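Long-range contacts in formimidoylglutamase (Bacillus subtilis, PDB 3M1R), which hydrolyses N-formimidoyl-L-glutamate to L-glutamate and formamide in the breakdown of histidine, as a manganese-dependent member of the arginase family: residues Pro40-Val45 with Glu85-Leu90; Leu114-Pro119 with Ala141-Thr146; Ala273-Ala278 with Ala312-Lys317. One frame throughout, in Å; residues are numbered along the deposited sequence.

Contact 1 of 3, residues Pro40-Val45 with Glu85-Leu90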
ATOM      1  N   PRO D  40      23.594  -8.648 -29.154  1.00 44.76           N
ATOM      2  CA  PRO D  40      23.006  -8.100 -27.924  1.00 41.93           C
ATOM      3  C   PRO D  40      23.419  -8.893 -26.693  1.00 44.86           C
ATOM      4  O   PRO D  40      23.514 -10.124 -26.740  1.00 47.98           O
ATOM      5  CB  PRO D  40      21.504  -8.260 -28.148  1.00 45.04           C
ATOM      6  CG  PRO D  40      21.343  -8.417 -29.631  1.00 48.53           C
ATOM      7  CD  PRO D  40      22.577  -9.092 -30.117  1.00 49.15           C
ATOM      8  N   ALA D  41      23.681  -8.178 -25.605  1.00 39.35           N
ATOM      9  CA  ALA D  41      23.925  -8.798 -24.308  1.00 38.99           C
ATOM     10  C   ALA D  41      23.566  -7.785 -23.225  1.00 38.50           C
ATOM     11  O   ALA D  41      23.877  -6.594 -23.360  1.00 41.73           O
ATOM     12  CB  ALA D  41      25.366  -9.231 -24.184  1.00 35.47           C
ATOM     13  N   LEU D  42      22.899  -8.257 -22.171  1.00 36.69           N
ATOM     14  CA  LEU D  42      22.431  -7.391 -21.073  1.00 38.42           C
ATOM     15  C   LEU D  42      23.526  -6.993 -20.093  1.00 38.59           C
ATOM     16  O   LEU D  42      24.395  -7.807 -19.752  1.00 39.92           O
ATOM     17  CB  LEU D  42      21.326  -8.085 -20.279  1.00 38.86           C
ATOM     18  CG  LEU D  42      20.096  -8.563 -21.047  1.00 45.59           C
ATOM     19  CD1 LEU D  42      19.434  -9.704 -20.291  1.00 46.97           C
ATOM     20  CD2 LEU D  42      19.119  -7.419 -21.257  1.00 46.98           C
ATOM     21  N   ILE D  43      23.464  -5.747 -19.628  1.00 37.66           N
ATOM     22  CA  ILE D  43      24.329  -5.281 -18.545  1.00 39.68           C
ATOM     23  C   ILE D  43      23.572  -4.303 -17.631  1.00 41.91           C
ATOM     24  O   ILE D  43      22.882  -3.403 -18.106  1.00 40.14           O
ATOM     25  CB  ILE D  43      25.641  -4.647 -19.086  1.00 37.61           C
ATOM     26  CG1 ILE D  43      26.653  -4.438 -17.958  1.00 38.52           C
ATOM     27  CG2 ILE D  43      25.372  -3.336 -19.798  1.00 34.56           C
ATOM     28  CD1 ILE D  43      27.979  -3.955 -18.463  1.00 44.14           C
ATOM     29  N   GLY D  44      23.681  -4.510 -16.320  1.00 41.61           N
ATOM     30  CA  GLY D  44      23.011  -3.661 -15.340  1.00 39.89           C
ATOM     31  C   GLY D  44      23.910  -2.556 -14.804  1.00 42.93           C
ATOM     32  O   GLY D  44      25.130  -2.741 -14.653  1.00 43.37           O
ATOM     33  N   VAL D  45      23.313  -1.398 -14.542  1.00 42.52           N
ATOM     34  CA  VAL D  45      24.025  -0.246 -13.971  1.00 37.42           C
ATOM     35  C   VAL D  45      23.154   0.353 -12.864  1.00 39.59           C
ATOM     36  O   VAL D  45      22.427   1.316 -13.096  1.00 41.43           O
ATOM     37  CB  VAL D  45      24.289   0.844 -15.025  1.00 38.85           C
ATOM     38  CG1 VAL D  45      25.102   2.016 -14.422  1.00 41.92           C
ATOM     39  CG2 VAL D  45      24.987   0.264 -16.246  1.00 33.62           C
ATOM     40  N   GLU D  85      20.027 -17.573 -30.716  1.00 93.28           N
ATOM     41  CA  GLU D  85      20.884 -18.471 -29.948  1.00 97.29           C
ATOM     42  C   GLU D  85      20.660 -18.334 -28.442  1.00 86.00           C
ATOM     43  O   GLU D  85      19.828 -19.028 -27.861  1.00 85.80           O
ATOM     44  CB  GLU D  85      22.359 -18.239 -30.298  1.00110.18           C
ATOM     45  CG  GLU D  85      22.742 -16.774 -30.519  1.00116.62           C
ATOM     46  CD  GLU D  85      23.054 -16.463 -31.976  1.00119.18           C
ATOM     47  OE1 GLU D  85      23.570 -15.358 -32.258  1.00119.56           O
ATOM     48  OE2 GLU D  85      22.783 -17.330 -32.836  1.00118.49           O
ATOM     49  N   LEU D  86      21.421 -17.448 -27.812  1.00 71.42           N
ATOM     50  CA  LEU D  86      21.220 -17.140 -26.411  1.00 63.33           C
ATOM     51  C   LEU D  86      21.621 -15.697 -26.186  1.00 55.77           C
ATOM     52  O   LEU D  86      22.306 -15.100 -27.018  1.00 50.83           O
ATOM     53  CB  LEU D  86      22.031 -18.074 -25.512  1.00 63.65           C
ATOM     54  CG  LEU D  86      23.551 -18.090 -25.665  1.00 63.77           C
ATOM     55  CD1 LEU D  86      24.144 -16.777 -25.231  1.00 59.46           C
ATOM     56  CD2 LEU D  86      24.180 -19.239 -24.872  1.00 62.26           C
ATOM     57  N   LEU D  87      21.194 -15.140 -25.060  1.00 50.44           N
ATOM     58  CA  LEU D  87      21.492 -13.756 -24.724  1.00 39.10           C
ATOM     59  C   LEU D  87      22.265 -13.748 -23.424  1.00 39.16           C
ATOM     60  O   LEU D  87      21.762 -14.202 -22.407  1.00 45.00           O
ATOM     61  CB  LEU D  87      20.188 -13.004 -24.552  1.00 43.13           C
ATOM     62  CG  LEU D  87      20.208 -11.496 -24.364  1.00 51.94           C
ATOM     63  CD1 LEU D  87      20.643 -10.806 -25.652  1.00 53.79           C
ATOM     64  CD2 LEU D  87      18.822 -11.037 -23.934  1.00 46.74           C
ATOM     65  N   TYR D  88      23.488 -13.229 -23.442  1.00 46.42           N
ATOM     66  CA  TYR D  88      24.275 -13.169 -22.210  1.00 41.46           C
ATOM     67  C   TYR D  88      23.820 -12.058 -21.267  1.00 41.47           C
ATOM     68  O   TYR D  88      23.377 -10.996 -21.687  1.00 47.47           O
ATOM     69  CB  TYR D  88      25.778 -13.036 -22.487  1.00 36.99           C
ATOM     70  CG  TYR D  88      26.419 -14.309 -22.996  1.00 53.20           C
ATOM     71  CD1 TYR D  88      26.504 -15.441 -22.192  1.00 56.63           C
ATOM     72  CD2 TYR D  88      26.941 -14.377 -24.279  1.00 60.79           C
ATOM     73  CE1 TYR D  88      27.084 -16.603 -22.659  1.00 62.21           C
ATOM     74  CE2 TYR D  88      27.526 -15.537 -24.756  1.00 65.80           C
ATOM     75  CZ  TYR D  88      27.596 -16.646 -23.944  1.00 65.96           C
ATOM     76  OH  TYR D  88      28.175 -17.798 -24.430  1.00 70.29           O
ATOM     77  N   ASP D  89      23.919 -12.341 -19.980  1.00 39.14           N
ATOM     78  CA  ASP D  89      23.788 -11.328 -18.957  1.00 44.54           C
ATOM     79  C   ASP D  89      25.194 -11.135 -18.416  1.00 41.91           C
ATOM     80  O   ASP D  89      25.726 -11.998 -17.716  1.00 41.47           O
ATOM     81  CB  ASP D  89      22.852 -11.807 -17.851  1.00 43.33           C
ATOM     82  CG  ASP D  89      22.486 -10.711 -16.878  1.00 49.20           C
ATOM     83  OD1 ASP D  89      23.242  -9.717 -16.771  1.00 45.53           O
ATOM     84  OD2 ASP D  89      21.425 -10.850 -16.224  1.00 54.81           O
ATOM     85  N   LEU D  90      25.797 -10.008 -18.756  1.00 42.23           N
ATOM     86  CA  LEU D  90      27.194  -9.767 -18.413  1.00 49.03           C
ATOM     87  C   LEU D  90      27.402  -9.559 -16.913  1.00 50.29           C
ATOM     88  O   LEU D  90      28.509  -9.763 -16.395  1.00 47.69           O
ATOM     89  CB  LEU D  90      27.733  -8.574 -19.200  1.00 46.34           C
ATOM     90  CG  LEU D  90      27.517  -8.641 -20.709  1.00 45.15           C
ATOM     91  CD1 LEU D  90      28.386  -7.594 -21.389  1.00 45.52           C
ATOM     92  CD2 LEU D  90      27.831 -10.034 -21.227  1.00 43.93           C
TER
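Leu42 joins strand 39-45 to strand 87-93 with both of its backbone polar groups. Its N donates to Tyr88 O at 2.8 Å, and its O accepts from Leu90 N at the same length with an N-H...O angle of 165°. One residue thus bonds to the neighbours on both sides of Asp89, the pattern of a parallel bridge, and the two short segments run 23° apart. On its other edge strand 39-45 pairs with strand 121-127, through Ala41 and Ile43, so this contact belongs to the central parallel sheet of the arginase α/β fold.

Leu87 leads the side-chain packing. Its CD1 methyl makes a close contact with a carbonyl oxygen, Pro40 O, 3.1 Å away, and an apolar one with Pro40 CB at 3.7 Å. Its other methyl, CD2, placed by a chi2 of 69°, meets Leu42 CD1 at 3.9 Å, the two leucines crossing at about a right angle, with Ile29 of strand 29-31 packed on both. On the side of Ala41 away from Leu42, Ala41 CB touches Leu90 CD2 at 3.9 Å.

The one charged side chain here, Asp89, lies on the Leu42 face, but its carboxylate finds its partners elsewhere: OD2 in a salt bridge with Arg65, OD1 with Gly91 N. The pairing is thus held by main-chain bonds and sealed by leucine methyls, its buried acid neutralised, probably, by Arg65.

Contact 2 of 3, residues Leu114-Pro119 with Ala141-Thr146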
ATOM      1  N   LEU D 114      34.912  -3.531 -22.198  1.00 57.25           N
ATOM      2  CA  LEU D 114      33.965  -4.488 -22.772  1.00 53.55           C
ATOM      3  C   LEU D 114      33.756  -4.302 -24.277  1.00 50.17           C
ATOM      4  O   LEU D 114      33.836  -5.263 -25.035  1.00 50.52           O
ATOM      5  CB  LEU D 114      32.622  -4.391 -22.049  1.00 49.92           C
ATOM      6  CG  LEU D 114      32.125  -5.554 -21.190  1.00 51.24           C
ATOM      7  CD1 LEU D 114      33.228  -6.516 -20.819  1.00 51.51           C
ATOM      8  CD2 LEU D 114      31.401  -5.034 -19.938  1.00 46.07           C
ATOM      9  N   LEU D 115      33.473  -3.072 -24.700  1.00 50.90           N
ATOM     10  CA  LEU D 115      33.272  -2.767 -26.115  1.00 52.35           C
ATOM     11  C   LEU D 115      34.517  -3.115 -26.931  1.00 61.62           C
ATOM     12  O   LEU D 115      34.423  -3.653 -28.034  1.00 64.87           O
ATOM     13  CB  LEU D 115      32.958  -1.284 -26.318  1.00 56.93           C
ATOM     14  CG  LEU D 115      31.525  -0.736 -26.404  1.00 54.65           C
ATOM     15  CD1 LEU D 115      30.475  -1.831 -26.384  1.00 54.15           C
ATOM     16  CD2 LEU D 115      31.263   0.307 -25.322  1.00 49.10           C
ATOM     17  N   SER D 116      35.681  -2.793 -26.381  1.00 60.71           N
ATOM     18  CA  SER D 116      36.931  -2.998 -27.085  1.00 69.88           C
ATOM     19  C   SER D 116      37.229  -4.485 -27.185  1.00 71.12           C
ATOM     20  O   SER D 116      37.507  -4.992 -28.262  1.00 66.68           O
ATOM     21  CB  SER D 116      38.074  -2.268 -26.378  1.00 74.90           C
ATOM     22  OG  SER D 116      37.785  -0.888 -26.243  1.00 77.76           O
ATOM     23  N   ASP D 117      37.150  -5.183 -26.060  1.00 70.35           N
ATOM     24  CA  ASP D 117      37.433  -6.611 -26.053  1.00 67.08           C
ATOM     25  C   ASP D 117      36.472  -7.414 -26.925  1.00 59.23           C
ATOM     26  O   ASP D 117      36.872  -8.410 -27.519  1.00 61.75           O
ATOM     27  CB  ASP D 117      37.442  -7.153 -24.625  1.00 66.48           C
ATOM     28  CG  ASP D 117      38.669  -6.716 -23.852  1.00 70.01           C
ATOM     29  OD1 ASP D 117      39.590  -6.143 -24.474  1.00 65.46           O
ATOM     30  OD2 ASP D 117      38.709  -6.942 -22.622  1.00 72.92           O
ATOM     31  N   HIS D 118      35.218  -6.979 -27.004  1.00 56.63           N
ATOM     32  CA  HIS D 118      34.195  -7.688 -27.774  1.00 53.36           C
ATOM     33  C   HIS D 118      33.474  -6.738 -28.716  1.00 51.57           C
ATOM     34  O   HIS D 118      32.356  -6.300 -28.424  1.00 49.29           O
ATOM     35  CB  HIS D 118      33.160  -8.317 -26.851  1.00 55.09           C
ATOM     36  CG  HIS D 118      33.744  -9.180 -25.782  1.00 60.63           C
ATOM     37  ND1 HIS D 118      33.942 -10.536 -25.948  1.00 63.12           N
ATOM     38  CD2 HIS D 118      34.164  -8.887 -24.531  1.00 62.22           C
ATOM     39  CE1 HIS D 118      34.465 -11.038 -24.844  1.00 64.11           C
ATOM     40  NE2 HIS D 118      34.608 -10.058 -23.967  1.00 65.89           N
ATOM     41  N   PRO D 119      34.099  -6.439 -29.864  1.00 44.71           N
ATOM     42  CA  PRO D 119      33.650  -5.400 -30.798  1.00 47.86           C
ATOM     43  C   PRO D 119      32.299  -5.709 -31.415  1.00 54.36           C
ATOM     44  O   PRO D 119      31.711  -4.828 -32.046  1.00 59.00           O
ATOM     45  CB  PRO D 119      34.726  -5.420 -31.889  1.00 53.93           C
ATOM     46  CG  PRO D 119      35.276  -6.801 -31.839  1.00 55.22           C
ATOM     47  CD  PRO D 119      35.249  -7.194 -30.390  1.00 51.42           C
ATOM     48  N   ALA D 141      31.079   6.424 -27.816  1.00 49.86           N
ATOM     49  CA  ALA D 141      31.722   7.424 -28.667  1.00 51.71           C
ATOM     50  C   ALA D 141      33.220   7.214 -28.807  1.00 59.65           C
ATOM     51  O   ALA D 141      33.786   7.393 -29.887  1.00 60.24           O
ATOM     52  CB  ALA D 141      31.442   8.821 -28.160  1.00 47.27           C
ATOM     53  N   GLN D 142      33.877   6.845 -27.718  1.00 62.87           N
ATOM     54  CA  GLN D 142      35.330   6.747 -27.771  1.00 66.50           C
ATOM     55  C   GLN D 142      35.836   5.340 -28.058  1.00 69.81           C
ATOM     56  O   GLN D 142      37.031   5.078 -27.966  1.00 72.03           O
ATOM     57  CB  GLN D 142      35.948   7.277 -26.489  1.00 67.39           C
ATOM     58  CG  GLN D 142      35.668   8.739 -26.234  1.00 70.93           C
ATOM     59  CD  GLN D 142      36.244   9.175 -24.915  1.00 79.03           C
ATOM     60  OE1 GLN D 142      36.717   8.346 -24.134  1.00 81.75           O
ATOM     61  NE2 GLN D 142      36.216  10.477 -24.652  1.00 80.41           N
ATOM     62  N   THR D 143      34.928   4.434 -28.398  1.00 68.79           N
ATOM     63  CA  THR D 143      35.331   3.088 -28.775  1.00 70.92           C
ATOM     64  C   THR D 143      34.812   2.769 -30.168  1.00 70.61           C
ATOM     65  O   THR D 143      35.393   1.966 -30.886  1.00 71.61           O
ATOM     66  CB  THR D 143      34.806   2.039 -27.776  1.00 69.28           C
ATOM     67  OG1 THR D 143      35.178   2.418 -26.448  1.00 68.07           O
ATOM     68  CG2 THR D 143      35.406   0.689 -28.069  1.00 72.36           C
ATOM     69  N   LYS D 144      33.717   3.415 -30.551  1.00 66.20           N
ATOM     70  CA  LYS D 144      33.050   3.098 -31.805  1.00 60.46           C
ATOM     71  C   LYS D 144      33.300   4.152 -32.873  1.00 64.56           C
ATOM     72  O   LYS D 144      33.678   3.827 -34.001  1.00 66.56           O
ATOM     73  CB  LYS D 144      31.556   2.919 -31.566  1.00 56.81           C
ATOM     74  CG  LYS D 144      31.221   1.691 -30.727  1.00 54.28           C
ATOM     75  CD  LYS D 144      31.725   0.419 -31.413  1.00 63.24           C
ATOM     76  CE  LYS D 144      31.430  -0.817 -30.584  1.00 67.35           C
ATOM     77  NZ  LYS D 144      32.025  -2.042 -31.180  1.00 67.95           N
ATOM     78  N   GLY D 145      33.097   5.414 -32.515  1.00 57.84           N
ATOM     79  CA  GLY D 145      33.288   6.510 -33.447  1.00 52.05           C
ATOM     80  C   GLY D 145      32.195   7.551 -33.303  1.00 57.50           C
ATOM     81  O   GLY D 145      31.460   7.561 -32.308  1.00 57.92           O
ATOM     82  N   THR D 146      32.082   8.428 -34.295  1.00 59.17           N
ATOM     83  CA  THR D 146      31.062   9.470 -34.283  1.00 61.88           C
ATOM     84  C   THR D 146      29.656   8.894 -34.100  1.00 61.26           C
ATOM     85  O   THR D 146      29.141   8.175 -34.957  1.00 63.58           O
ATOM     86  CB  THR D 146      31.109  10.313 -35.559  1.00 63.54           C
ATOM     87  OG1 THR D 146      32.394  10.936 -35.662  1.00 62.58           O
ATOM     88  CG2 THR D 146      30.041  11.389 -35.510  1.00 63.85           C
TER
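Thr143 and Lys144, in the loop that follows helix 133-141, make a small surface contact with Leu115, Ser116 and Pro119 at the C-terminal end of helix 100-117. Thr143 CG2, anti to the backbone N, gives the closest carbon contact, 3.6 Å from Leu115 CB, and also lies 3.4 Å from Ser116 OG. Neither hydroxyl makes a hydrogen bond across: Ser116 OG is bonded to His112 O, one turn back in its helix, and Thr143 OG1 to Ala139 O in the last turn of helix 133-141. The two helices are neighbours in the α/β fold, and each carries a beta-alpha-beta crossover of the parallel sheet: helix 100-117 leads from strand 87-93 to strand 121-127, and helix 133-141 leads on to strand 147-152. Leu115 also touches Trp121 and Pro123 of strand 121-127 and Ala139 and Ile140, so it packs against both the sheet and helix 133-141. Lys144 bends at chi2 (-60°), turning CD, and runs extended from there. Its CE passes Leu115 CG at 4.2 Å, the two side chains crossing at about a right angle, and the ammonium finishes at Pro119 O, NZ to O 2.9 Å, in a weak hydrogen bond just beyond the helix end.

Contact 3 of 3, residues Ala273-Ala278 with Ala312-Lys317; sequences AVKYIA and ALKGMK
Lys314 NZ is held by two carboxylates, Glu77 of its own chain and Glu193 of a third subunit, at the place where its side chain lies against Lys275. The two lysines cross obliquely. Lys314 is extended beyond CG, whereas Lys275 bends at chi3 (45°), which turns CE, and again at chi4 (-90°), which turns NZ. Their alkyl parts press together, Lys275 CD to Lys314 CE at 3.4 Å, tighter than usual for two carbons. The nitrogens also come close, Lys275 NZ to Lys314 NZ 3.4 Å, but both are donors and no bond joins them; Glu272 offers Lys275 a long, weak ion pair.

Between the backbones, the segments of helices 267-278 and 300-318 approach to 7.2 Å between axes at a crossing angle of -31°. Gly315 permits this: its CA lies 3.7 Å from Lys275 O, and a CB on it would clash with both Ala278 CB and Lys275 O. Ala278 CB points at the other helix and rests 3.4 Å from Ala312 O, and Val274 CG1 meets Ala312 CB at 3.7 Å. Met316, present as selenomethionine, borders the contact with CG near Ala278 O. Helix 267-278 also touches strand 147-152, and helix 300-318 touches strand 39-45, so the close pairing joins helices laid against well-separated strands of the parallel sheet.

No hydrogen bond spans the two segments; glycine and alanine set their spacing, and the glutamates around Lys314 NZ, one of them from a third subunit, probably offset the repulsion between the two neighbouring ammonium groups.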
ATOM      1  N   ALA D 273       8.341   2.742 -32.003  1.00 37.90           N
ATOM      2  CA  ALA D 273       9.445   3.632 -32.377  1.00 43.22           C
ATOM      3  C   ALA D 273      10.802   2.981 -32.131  1.00 40.69           C
ATOM      4  O   ALA D 273      11.682   3.010 -32.987  1.00 42.17           O
ATOM      5  CB  ALA D 273       9.342   4.969 -31.625  1.00 36.21           C
ATOM      6  N   VAL D 274      10.969   2.401 -30.949  1.00 40.28           N
ATOM      7  CA  VAL D 274      12.151   1.603 -30.654  1.00 39.48           C
ATOM      8  C   VAL D 274      12.374   0.463 -31.689  1.00 43.02           C
ATOM      9  O   VAL D 274      13.504   0.248 -32.147  1.00 38.81           O
ATOM     10  CB  VAL D 274      12.071   1.031 -29.231  1.00 37.70           C
ATOM     11  CG1 VAL D 274      13.211   0.065 -28.980  1.00 40.73           C
ATOM     12  CG2 VAL D 274      12.089   2.174 -28.218  1.00 43.50           C
ATOM     13  N   LYS D 275      11.320  -0.267 -32.057  1.00 43.30           N
ATOM     14  CA  LYS D 275      11.493  -1.338 -33.045  1.00 41.86           C
ATOM     15  C   LYS D 275      11.970  -0.770 -34.398  1.00 43.71           C
ATOM     16  O   LYS D 275      12.888  -1.293 -35.008  1.00 45.27           O
ATOM     17  CB  LYS D 275      10.233  -2.198 -33.218  1.00 42.85           C
ATOM     18  CG  LYS D 275      10.327  -3.106 -34.468  1.00 51.74           C
ATOM     19  CD  LYS D 275       9.145  -4.064 -34.652  1.00 58.75           C
ATOM     20  CE  LYS D 275       7.775  -3.397 -34.437  1.00 65.77           C
ATOM     21  NZ  LYS D 275       7.288  -3.451 -32.998  1.00 57.77           N
ATOM     22  N   TYR D 276      11.352   0.317 -34.842  1.00 41.02           N
ATOM     23  CA  TYR D 276      11.799   1.023 -36.028  1.00 40.07           C
ATOM     24  C   TYR D 276      13.289   1.378 -35.986  1.00 40.53           C
ATOM     25  O   TYR D 276      14.055   0.950 -36.851  1.00 36.99           O
ATOM     26  CB  TYR D 276      10.967   2.290 -36.254  1.00 47.08           C
ATOM     27  CG  TYR D 276      11.315   2.999 -37.543  1.00 47.71           C
ATOM     28  CD1 TYR D 276      11.006   2.434 -38.771  1.00 56.11           C
ATOM     29  CD2 TYR D 276      11.958   4.224 -37.533  1.00 44.89           C
ATOM     30  CE1 TYR D 276      11.333   3.073 -39.963  1.00 59.90           C
ATOM     31  CE2 TYR D 276      12.290   4.868 -38.716  1.00 51.67           C
ATOM     32  CZ  TYR D 276      11.973   4.290 -39.925  1.00 55.62           C
ATOM     33  OH  TYR D 276      12.295   4.933 -41.095  1.00 62.87           O
ATOM     34  N   ILE D 277      13.699   2.174 -35.000  1.00 42.85           N
ATOM     35  CA  ILE D 277      15.098   2.591 -34.897  1.00 44.31           C
ATOM     36  C   ILE D 277      16.055   1.396 -34.820  1.00 47.94           C
ATOM     37  O   ILE D 277      17.132   1.401 -35.423  1.00 49.76           O
ATOM     38  CB  ILE D 277      15.322   3.488 -33.670  1.00 46.28           C
ATOM     39  CG1 ILE D 277      14.646   4.845 -33.879  1.00 41.97           C
ATOM     40  CG2 ILE D 277      16.806   3.652 -33.405  1.00 44.97           C
ATOM     41  CD1 ILE D 277      14.376   5.608 -32.589  1.00 44.61           C
ATOM     42  N   ALA D 278      15.647   0.364 -34.088  1.00 41.77           N
ATOM     43  CA  ALA D 278      16.483  -0.808 -33.877  1.00 34.48           C
ATOM     44  C   ALA D 278      16.840  -1.546 -35.173  1.00 44.36           C
ATOM     45  O   ALA D 278      17.811  -2.307 -35.208  1.00 50.72           O
ATOM     46  CB  ALA D 278      15.811  -1.755 -32.898  1.00 38.57           C
ATOM     47  N   ALA D 312      13.197  -3.845 -29.158  1.00 38.68           N
ATOM     48  CA  ALA D 312      14.501  -3.537 -29.706  1.00 37.03           C
ATOM     49  C   ALA D 312      15.139  -4.797 -30.278  1.00 35.54           C
ATOM     50  O   ALA D 312      15.692  -4.776 -31.374  1.00 40.26           O
ATOM     51  CB  ALA D 312      15.408  -2.898 -28.643  1.00 32.61           C
ATOM     52  N   LEU D 313      15.080  -5.889 -29.527  1.00 40.13           N
ATOM     53  CA  LEU D 313      15.631  -7.165 -29.991  1.00 39.72           C
ATOM     54  C   LEU D 313      14.947  -7.558 -31.290  1.00 40.27           C
ATOM     55  O   LEU D 313      15.587  -8.001 -32.238  1.00 39.29           O
ATOM     56  CB  LEU D 313      15.376  -8.256 -28.962  1.00 40.07           C
ATOM     57  CG  LEU D 313      16.454  -8.880 -28.068  1.00 44.48           C
ATOM     58  CD1 LEU D 313      17.862  -8.339 -28.245  1.00 42.81           C
ATOM     59  CD2 LEU D 313      15.998  -8.800 -26.626  1.00 37.21           C
ATOM     60  N   LYS D 314      13.633  -7.383 -31.316  1.00 40.38           N
ATOM     61  CA  LYS D 314      12.832  -7.671 -32.492  1.00 46.47           C
ATOM     62  C   LYS D 314      13.368  -6.885 -33.687  1.00 46.99           C
ATOM     63  O   LYS D 314      13.557  -7.439 -34.770  1.00 43.78           O
ATOM     64  CB  LYS D 314      11.378  -7.288 -32.217  1.00 46.18           C
ATOM     65  CG  LYS D 314      10.401  -7.639 -33.327  1.00 47.45           C
ATOM     66  CD  LYS D 314       8.992  -7.245 -32.910  1.00 47.06           C
ATOM     67  CE  LYS D 314       8.045  -7.214 -34.090  1.00 51.21           C
ATOM     68  NZ  LYS D 314       6.699  -6.739 -33.693  1.00 55.77           N
ATOM     69  N   GLY D 315      13.606  -5.592 -33.479  1.00 43.94           N
ATOM     70  CA  GLY D 315      14.100  -4.722 -34.531  1.00 36.18           C
ATOM     71  C   GLY D 315      15.458  -5.179 -35.005  1.00 36.57           C
ATOM     72  O   GLY D 315      15.720  -5.207 -36.202  1.00 42.75           O
HETATM   73  N   MSE D 316      16.324  -5.560 -34.074  1.00 34.28           N
HETATM   74  CA  MSE D 316      17.639  -6.055 -34.460  1.00 45.21           C
HETATM   75  C   MSE D 316      17.546  -7.353 -35.275  1.00 46.33           C
HETATM   76  O   MSE D 316      18.228  -7.498 -36.291  1.00 52.76           O
HETATM   77  CB  MSE D 316      18.548  -6.223 -33.242  1.00 42.12           C
HETATM   78  CG  MSE D 316      18.805  -4.905 -32.499  1.00 47.38           C
HETATM   79 SE   MSE D 316      19.626  -5.177 -30.762  0.76 61.46          SE
HETATM   80  CE  MSE D 316      21.426  -5.594 -31.393  1.00121.66           C
ATOM     81  N   LYS D 317      16.693  -8.280 -34.841  1.00 38.69           N
ATOM     82  CA  LYS D 317      16.504  -9.537 -35.557  1.00 45.85           C
ATOM     83  C   LYS D 317      15.984  -9.285 -36.974  1.00 43.39           C
ATOM     84  O   LYS D 317      16.260 -10.042 -37.893  1.00 46.81           O
ATOM     85  CB  LYS D 317      15.568 -10.485 -34.789  1.00 49.72           C
ATOM     86  CG  LYS D 317      15.323 -11.823 -35.487  1.00 54.62           C
ATOM     87  CD  LYS D 317      15.650 -13.035 -34.613  1.00 60.53           C
ATOM     88  CE  LYS D 317      15.589 -14.332 -35.439  1.00 67.80           C
ATOM     89  NZ  LYS D 317      15.663 -15.594 -34.633  1.00 67.43           N
TER

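Along the chain the three contacts follow in series, none nesting or crossing. Contact 1 closes first, joining strand 39-45 to strand 87-93 across helix 60-69 and the short hairpin 74-81. The chain then enters helix 100-117, whose end meets the loop after helix 133-141 in contact 2, with strand 121-127 between them. Much later contact 3 pairs helix 267-278 with the last helix, 300-318, around strand 283-289. Contact 1 touches both others: Ile43 CD1 packs on Leu114 CD2 at 3.9 Å, and Pro40 meets Leu313 and Met316, bringing the final helix back to an early strand. Contacts 2 and 3 stay about 10 Å apart at their nearest atoms.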